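Local coordinates for protein L-asparaginase I (PDB 2OCD) that probably catalyses the hydrolysis of L-asparagine to L-aspartate and ammonium, working as a homotetrameric cytoplasmic enzyme, at residues T91-F103 and L149-K163. Sequence-based numbering, arbitrary orientation.
Sequences TDTMAYTASALSF and LFFNNRLMRGNRSRK. With ACT (acetate ion), chain G.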
loop_
_atom_site.group_PDB
_atom_site.type_symbol
_atom_site.label_atom_id
_atom_site.label_comp_id
_atom_site.label_asym_id
_atom_site.label_seq_id
_atom_site.Cartn_x
_atom_site.Cartn_y
_atom_site.Cartn_z
ATOM N N THR B 91 12.773 -17.085 -14.526
ATOM C CA THR B 91 11.966 -16.855 -13.337
ATOM C C THR B 91 11.128 -18.065 -12.889
ATOM O O THR B 91 10.808 -18.180 -11.702
ATOM C CB THR B 91 11.002 -15.607 -13.470
ATOM O OG1 THR B 91 10.140 -15.811 -14.584
ATOM C CG2 THR B 91 11.769 -14.291 -13.634
ATOM N N ASP B 92 10.719 -18.949 -13.783
ATOM C CA ASP B 92 9.750 -19.962 -13.318
ATOM C C ASP B 92 10.222 -20.724 -12.066
ATOM O O ASP B 92 9.413 -21.021 -11.190
ATOM C CB ASP B 92 9.382 -20.945 -14.432
ATOM C CG ASP B 92 8.479 -20.315 -15.494
ATOM O OD1 ASP B 92 8.335 -20.918 -16.591
ATOM O OD2 ASP B 92 7.920 -19.223 -15.249
ATOM N N THR B 93 11.504 -21.057 -11.986
ATOM C CA THR B 93 11.984 -21.849 -10.880
ATOM C C THR B 93 13.176 -21.193 -10.193
ATOM O O THR B 93 13.908 -21.810 -9.443
ATOM C CB THR B 93 12.355 -23.267 -11.302
ATOM O OG1 THR B 93 13.477 -23.205 -12.164
ATOM C CG2 THR B 93 11.186 -23.981 -11.991
HETATM N N MSE B 94 13.305 -19.902 -10.398
HETATM C CA MSE B 94 14.344 -19.142 -9.810
HETATM C C MSE B 94 14.352 -19.309 -8.310
HETATM O O MSE B 94 15.424 -19.317 -7.731
HETATM C CB MSE B 94 14.156 -17.696 -10.163
HETATM C CG MSE B 94 15.186 -16.826 -9.601
HETATM SE SE MSE B 94 15.030 -15.075 -10.446
HETATM C CE MSE B 94 14.232 -14.063 -9.043
ATOM N N ALA B 95 13.177 -19.424 -7.679
ATOM C CA ALA B 95 13.095 -19.556 -6.202
ATOM C C ALA B 95 13.536 -20.914 -5.729
ATOM O O ALA B 95 14.114 -21.033 -4.643
ATOM C CB ALA B 95 11.714 -19.244 -5.657
ATOM N N TYR B 96 13.276 -21.944 -6.522
ATOM C CA TYR B 96 13.745 -23.277 -6.151
ATOM C C TYR B 96 15.245 -23.319 -6.290
ATOM O O TYR B 96 15.940 -23.892 -5.457
ATOM C CB TYR B 96 13.137 -24.357 -7.003
ATOM C CG TYR B 96 11.663 -24.604 -6.778
ATOM C CD1 TYR B 96 10.716 -23.925 -7.517
ATOM C CD2 TYR B 96 11.224 -25.576 -5.899
ATOM C CE1 TYR B 96 9.343 -24.147 -7.336
ATOM C CE2 TYR B 96 9.871 -25.821 -5.725
ATOM C CZ TYR B 96 8.937 -25.094 -6.437
ATOM O OH TYR B 96 7.588 -25.323 -6.287
ATOM N N THR B 97 15.779 -22.728 -7.341
ATOM C CA THR B 97 17.204 -22.732 -7.444
ATOM C C THR B 97 17.856 -22.004 -6.247
ATOM O O THR B 97 18.802 -22.500 -5.639
ATOM C CB THR B 97 17.628 -22.164 -8.773
ATOM O OG1 THR B 97 17.300 -23.141 -9.772
ATOM C CG2 THR B 97 19.131 -21.900 -8.790
ATOM N N ALA B 98 17.351 -20.829 -5.908
ATOM C CA ALA B 98 18.057 -19.941 -4.964
ATOM C C ALA B 98 18.060 -20.635 -3.615
ATOM O O ALA B 98 19.030 -20.577 -2.849
ATOM C CB ALA B 98 17.367 -18.612 -4.873
ATOM N N SER B 99 16.960 -21.325 -3.361
ATOM C CA SER B 99 16.796 -22.111 -2.191
ATOM C C SER B 99 17.786 -23.265 -2.081
ATOM O O SER B 99 18.470 -23.430 -1.047
ATOM C CB SER B 99 15.378 -22.647 -2.170
ATOM O OG SER B 99 14.469 -21.604 -1.831
ATOM N N ALA B 100 17.774 -24.109 -3.104
ATOM C CA ALA B 100 18.699 -25.246 -3.223
ATOM C C ALA B 100 20.121 -24.843 -2.877
ATOM O O ALA B 100 20.763 -25.485 -2.027
ATOM C CB ALA B 100 18.666 -25.812 -4.640
ATOM N N LEU B 101 20.596 -23.781 -3.551
ATOM C CA LEU B 101 21.953 -23.311 -3.391
ATOM C C LEU B 101 22.232 -22.813 -1.980
ATOM O O LEU B 101 23.394 -22.887 -1.540
ATOM C CB LEU B 101 22.293 -22.193 -4.385
ATOM C CG LEU B 101 22.236 -22.609 -5.877
ATOM C CD1 LEU B 101 22.284 -21.407 -6.811
ATOM C CD2 LEU B 101 23.346 -23.665 -6.235
ATOM N N SER B 102 21.221 -22.260 -1.286
ATOM C CA SER B 102 21.446 -21.767 0.062
ATOM C C SER B 102 21.923 -22.916 0.937
ATOM O O SER B 102 22.887 -22.737 1.691
ATOM C CB SER B 102 20.232 -21.093 0.668
ATOM O OG SER B 102 19.276 -22.018 1.111
ATOM N N PHE B 103 21.313 -24.095 0.798
ATOM C CA PHE B 103 21.748 -25.258 1.602
ATOM C C PHE B 103 23.038 -25.919 1.106
ATOM O O PHE B 103 23.879 -26.322 1.930
ATOM C CB PHE B 103 20.628 -26.266 1.761
ATOM C CG PHE B 103 19.473 -25.675 2.418
ATOM C CD1 PHE B 103 19.539 -25.369 3.765
ATOM C CD2 PHE B 103 18.359 -25.283 1.677
ATOM C CE1 PHE B 103 18.511 -24.779 4.401
ATOM C CE2 PHE B 103 17.299 -24.676 2.302
ATOM C CZ PHE B 103 17.375 -24.400 3.685
ATOM N N LEU B 149 18.137 -13.063 -3.784
ATOM C CA LEU B 149 17.299 -13.058 -5.008
ATOM C C LEU B 149 16.859 -11.639 -5.248
ATOM O O LEU B 149 16.229 -11.017 -4.381
ATOM C CB LEU B 149 16.098 -14.012 -4.873
ATOM C CG LEU B 149 15.181 -14.300 -6.082
ATOM C CD1 LEU B 149 14.454 -15.677 -6.022
ATOM C CD2 LEU B 149 14.115 -13.264 -6.292
ATOM N N PHE B 150 17.218 -11.104 -6.400
ATOM C CA PHE B 150 16.910 -9.732 -6.657
ATOM C C PHE B 150 15.818 -9.610 -7.733
ATOM O O PHE B 150 15.973 -10.150 -8.852
ATOM C CB PHE B 150 18.190 -9.003 -7.025
ATOM C CG PHE B 150 18.021 -7.538 -7.160
ATOM C CD1 PHE B 150 17.754 -6.751 -6.050
ATOM C CD2 PHE B 150 18.148 -6.929 -8.361
ATOM C CE1 PHE B 150 17.580 -5.368 -6.164
ATOM C CE2 PHE B 150 17.975 -5.554 -8.458
ATOM C CZ PHE B 150 17.684 -4.794 -7.368
ATOM N N PHE B 151 14.708 -8.954 -7.368
ATOM C CA PHE B 151 13.604 -8.690 -8.292
ATOM C C PHE B 151 12.693 -7.604 -7.719
ATOM O O PHE B 151 12.652 -7.414 -6.487
ATOM C CB PHE B 151 12.802 -9.966 -8.562
ATOM C CG PHE B 151 12.431 -10.190 -10.023
ATOM C CD1 PHE B 151 13.343 -10.752 -10.903
ATOM C CD2 PHE B 151 11.150 -9.902 -10.485
ATOM C CE1 PHE B 151 12.990 -11.002 -12.237
ATOM C CE2 PHE B 151 10.758 -10.149 -11.803
ATOM C CZ PHE B 151 11.672 -10.706 -12.686
ATOM N N ASN B 152 11.969 -6.910 -8.599
ATOM C CA ASN B 152 11.080 -5.826 -8.176
ATOM C C ASN B 152 11.823 -4.876 -7.225
ATOM O O ASN B 152 11.322 -4.565 -6.173
ATOM C CB ASN B 152 9.810 -6.377 -7.465
ATOM C CG ASN B 152 9.170 -7.607 -8.193
ATOM O OD1 ASN B 152 9.379 -8.775 -7.796
ATOM N ND2 ASN B 152 8.387 -7.343 -9.242
ATOM N N ASN B 153 13.065 -4.502 -7.526
ATOM C CA ASN B 153 13.820 -3.543 -6.705
ATOM C C ASN B 153 14.094 -3.936 -5.252
ATOM O O ASN B 153 14.404 -3.095 -4.395
ATOM C CB ASN B 153 13.153 -2.173 -6.719
ATOM C CG ASN B 153 12.989 -1.631 -8.099
ATOM O OD1 ASN B 153 13.926 -1.622 -8.898
ATOM N ND2 ASN B 153 11.786 -1.181 -8.406
ATOM N N ARG B 154 14.022 -5.214 -4.962
ATOM C CA ARG B 154 14.299 -5.662 -3.599
ATOM C C ARG B 154 15.143 -6.935 -3.577
ATOM O O ARG B 154 15.075 -7.750 -4.494
ATOM C CB ARG B 154 13.014 -5.815 -2.826
ATOM C CG ARG B 154 12.184 -7.030 -3.149
ATOM C CD ARG B 154 10.856 -7.051 -2.326
ATOM N NE ARG B 154 9.853 -6.184 -2.965
ATOM C CZ ARG B 154 8.924 -6.577 -3.845
ATOM N NH1 ARG B 154 8.781 -7.841 -4.192
ATOM N NH2 ARG B 154 8.127 -5.680 -4.375
ATOM N N LEU B 155 16.001 -7.049 -2.577
ATOM C CA LEU B 155 16.848 -8.191 -2.454
ATOM C C LEU B 155 16.302 -9.022 -1.342
ATOM O O LEU B 155 16.234 -8.552 -0.210
ATOM C CB LEU B 155 18.252 -7.754 -2.075
ATOM C CG LEU B 155 19.243 -8.915 -1.983
ATOM C CD1 LEU B 155 19.525 -9.442 -3.399
ATOM C CD2 LEU B 155 20.541 -8.498 -1.224
HETATM N N MSE B 156 15.959 -10.268 -1.634
HETATM C CA MSE B 156 15.387 -11.135 -0.615
HETATM C C MSE B 156 16.279 -12.294 -0.292
HETATM O O MSE B 156 17.037 -12.720 -1.124
HETATM C CB MSE B 156 14.029 -11.652 -1.072
HETATM C CG MSE B 156 13.021 -10.544 -1.304
HETATM SE SE MSE B 156 11.752 -11.081 -2.690
HETATM C CE MSE B 156 12.722 -10.210 -4.225
ATOM N N ARG B 157 16.171 -12.830 0.921
ATOM C CA ARG B 157 16.867 -14.088 1.232
ATOM C C ARG B 157 16.403 -15.156 0.248
ATOM O O ARG B 157 15.224 -15.337 0.065
ATOM C CB ARG B 157 16.622 -14.515 2.675
ATOM C CG ARG B 157 17.349 -15.787 3.058
ATOM C CD ARG B 157 17.438 -16.004 4.593
ATOM N NE ARG B 157 18.344 -15.039 5.193
ATOM C CZ ARG B 157 18.250 -14.544 6.416
ATOM N NH1 ARG B 157 17.298 -14.918 7.226
ATOM N NH2 ARG B 157 19.130 -13.652 6.821
ATOM N N GLY B 158 17.340 -15.832 -0.403
ATOM C CA GLY B 158 17.034 -16.796 -1.439
ATOM C C GLY B 158 16.062 -17.837 -0.998
ATOM O O GLY B 158 15.029 -18.061 -1.638
ATOM N N ASN B 159 16.344 -18.457 0.143
ATOM C CA ASN B 159 15.455 -19.494 0.678
ATOM C C ASN B 159 14.241 -18.966 1.436
ATOM O O ASN B 159 13.466 -19.762 1.964
ATOM C CB ASN B 159 16.244 -20.482 1.520
ATOM C CG ASN B 159 16.836 -19.864 2.764
ATOM O OD1 ASN B 159 16.384 -18.836 3.239
ATOM N ND2 ASN B 159 17.870 -20.509 3.295
ATOM N N ARG B 160 14.025 -17.651 1.468
ATOM C CA ARG B 160 12.726 -17.118 1.942
ATOM C C ARG B 160 11.760 -16.674 0.812
ATOM O O ARG B 160 10.661 -16.132 1.092
ATOM C CB ARG B 160 12.919 -15.942 2.867
ATOM C CG ARG B 160 13.731 -16.276 4.055
ATOM C CD ARG B 160 12.924 -17.089 5.007
ATOM N NE ARG B 160 13.300 -16.804 6.385
ATOM C CZ ARG B 160 12.481 -16.955 7.409
ATOM N NH1 ARG B 160 11.240 -17.401 7.205
ATOM N NH2 ARG B 160 12.913 -16.661 8.629
ATOM N N SER B 161 12.131 -16.978 -0.434
ATOM C CA SER B 161 11.475 -16.376 -1.575
ATOM C C SER B 161 10.514 -17.263 -2.291
ATOM O O SER B 161 10.651 -18.459 -2.289
ATOM C CB SER B 161 12.535 -15.853 -2.568
ATOM O OG SER B 161 13.080 -14.634 -2.047
ATOM N N ARG B 162 9.527 -16.654 -2.907
ATOM C CA ARG B 162 8.788 -17.346 -3.919
ATOM C C ARG B 162 8.135 -16.438 -4.930
ATOM O O ARG B 162 7.935 -15.267 -4.683
ATOM C CB ARG B 162 7.785 -18.310 -3.318
ATOM C CG ARG B 162 6.965 -17.795 -2.140
ATOM C CD ARG B 162 6.754 -18.897 -1.087
ATOM N NE ARG B 162 5.415 -19.496 -1.102
ATOM C CZ ARG B 162 4.908 -20.318 -2.031
ATOM N NH1 ARG B 162 5.588 -20.692 -3.129
ATOM N NH2 ARG B 162 3.670 -20.766 -1.856
ATOM N N LYS B 163 7.842 -17.030 -6.085
ATOM C CA LYS B 163 7.157 -16.358 -7.167
ATOM C C LYS B 163 5.681 -16.273 -6.850
ATOM O O LYS B 163 4.932 -17.233 -6.973
ATOM C CB LYS B 163 7.377 -17.052 -8.509
ATOM C CG LYS B 163 6.973 -16.181 -9.726
ATOM C CD LYS B 163 7.686 -16.656 -10.989
ATOM C CE LYS B 163 6.984 -16.286 -12.283
ATOM N NZ LYS B 163 7.414 -17.208 -13.409
HETATM C C ACT G . 11.471 -18.981 -18.148
HETATM O O ACT G . 12.334 -18.287 -18.769
HETATM O OXT ACT G . 11.081 -18.532 -17.045
HETATM C CH3 ACT G . 10.901 -20.280 -18.670
HETATM O O HOH W 1 11.861 -19.777 -0.532
#
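Lys163 lays its side chain across that of Thr91 at about a right angle and carries its ammonium on to the start of helix 94-103. With CG anti to the backbone N (chi1 -165°) and every later torsion extended, the chain brings NZ to a salt bridge with Asp92 OD2 at 2.8 Å. NZ also gives a longer hydrogen bond to Thr91 OG1 at 3.3 Å. The other carboxylate oxygen, OD1, is held by Asn247 of a second subunit, so both oxygens of Asp92 have partners. Thr91 turns its methyl the other way, CG2 meeting Phe151 CZ at 3.7 Å.

Along the helix the contacts turn mainly apolar. The selenomethionine at Met94 packs its CG 3.8 Å from Leu149 CD1, the placing of its CE end being doubtful, and Phe172 of strand 171-173 also packs on both. Small residues follow: Ala95 CB sits 3.6 Å from Ser161 O, and Ala98 CB lies 3.9 Å from Gly158 CA. The backbones come closest one residue on, Ser99 CA to Asn159 CA 4.1 Å. The helix runs roughly antiparallel (153°) to strand 149-151 and is seated on the 3-10 turn 158-160, which follows the hairpin of strands 149-151 and 154-157.

At the far end Asn159 ND2 donates to Ser102 OG at 3.0 Å, with the hydroxyl 26° out of the amide plane, and gives a further bond to Arg332 O. Ser102 OG in turn donates to Ser99 O in the carbonyl plane, on a lone pair, so this buried hydroxyl both gives and accepts.

The chemistry is thus graded, from ionic through apolar to neutral polar. Thr91 is predicted to be an active-site and substrate-binding residue, Asp92 a substrate-binding one, and their cluster with Lys163 is consistent with the Thr-Asp-Lys catalytic group of the asparaginase family. By bridging Asp92 and Thr91, NZ would hold the two side chains in a fixed relation at the predicted substrate site.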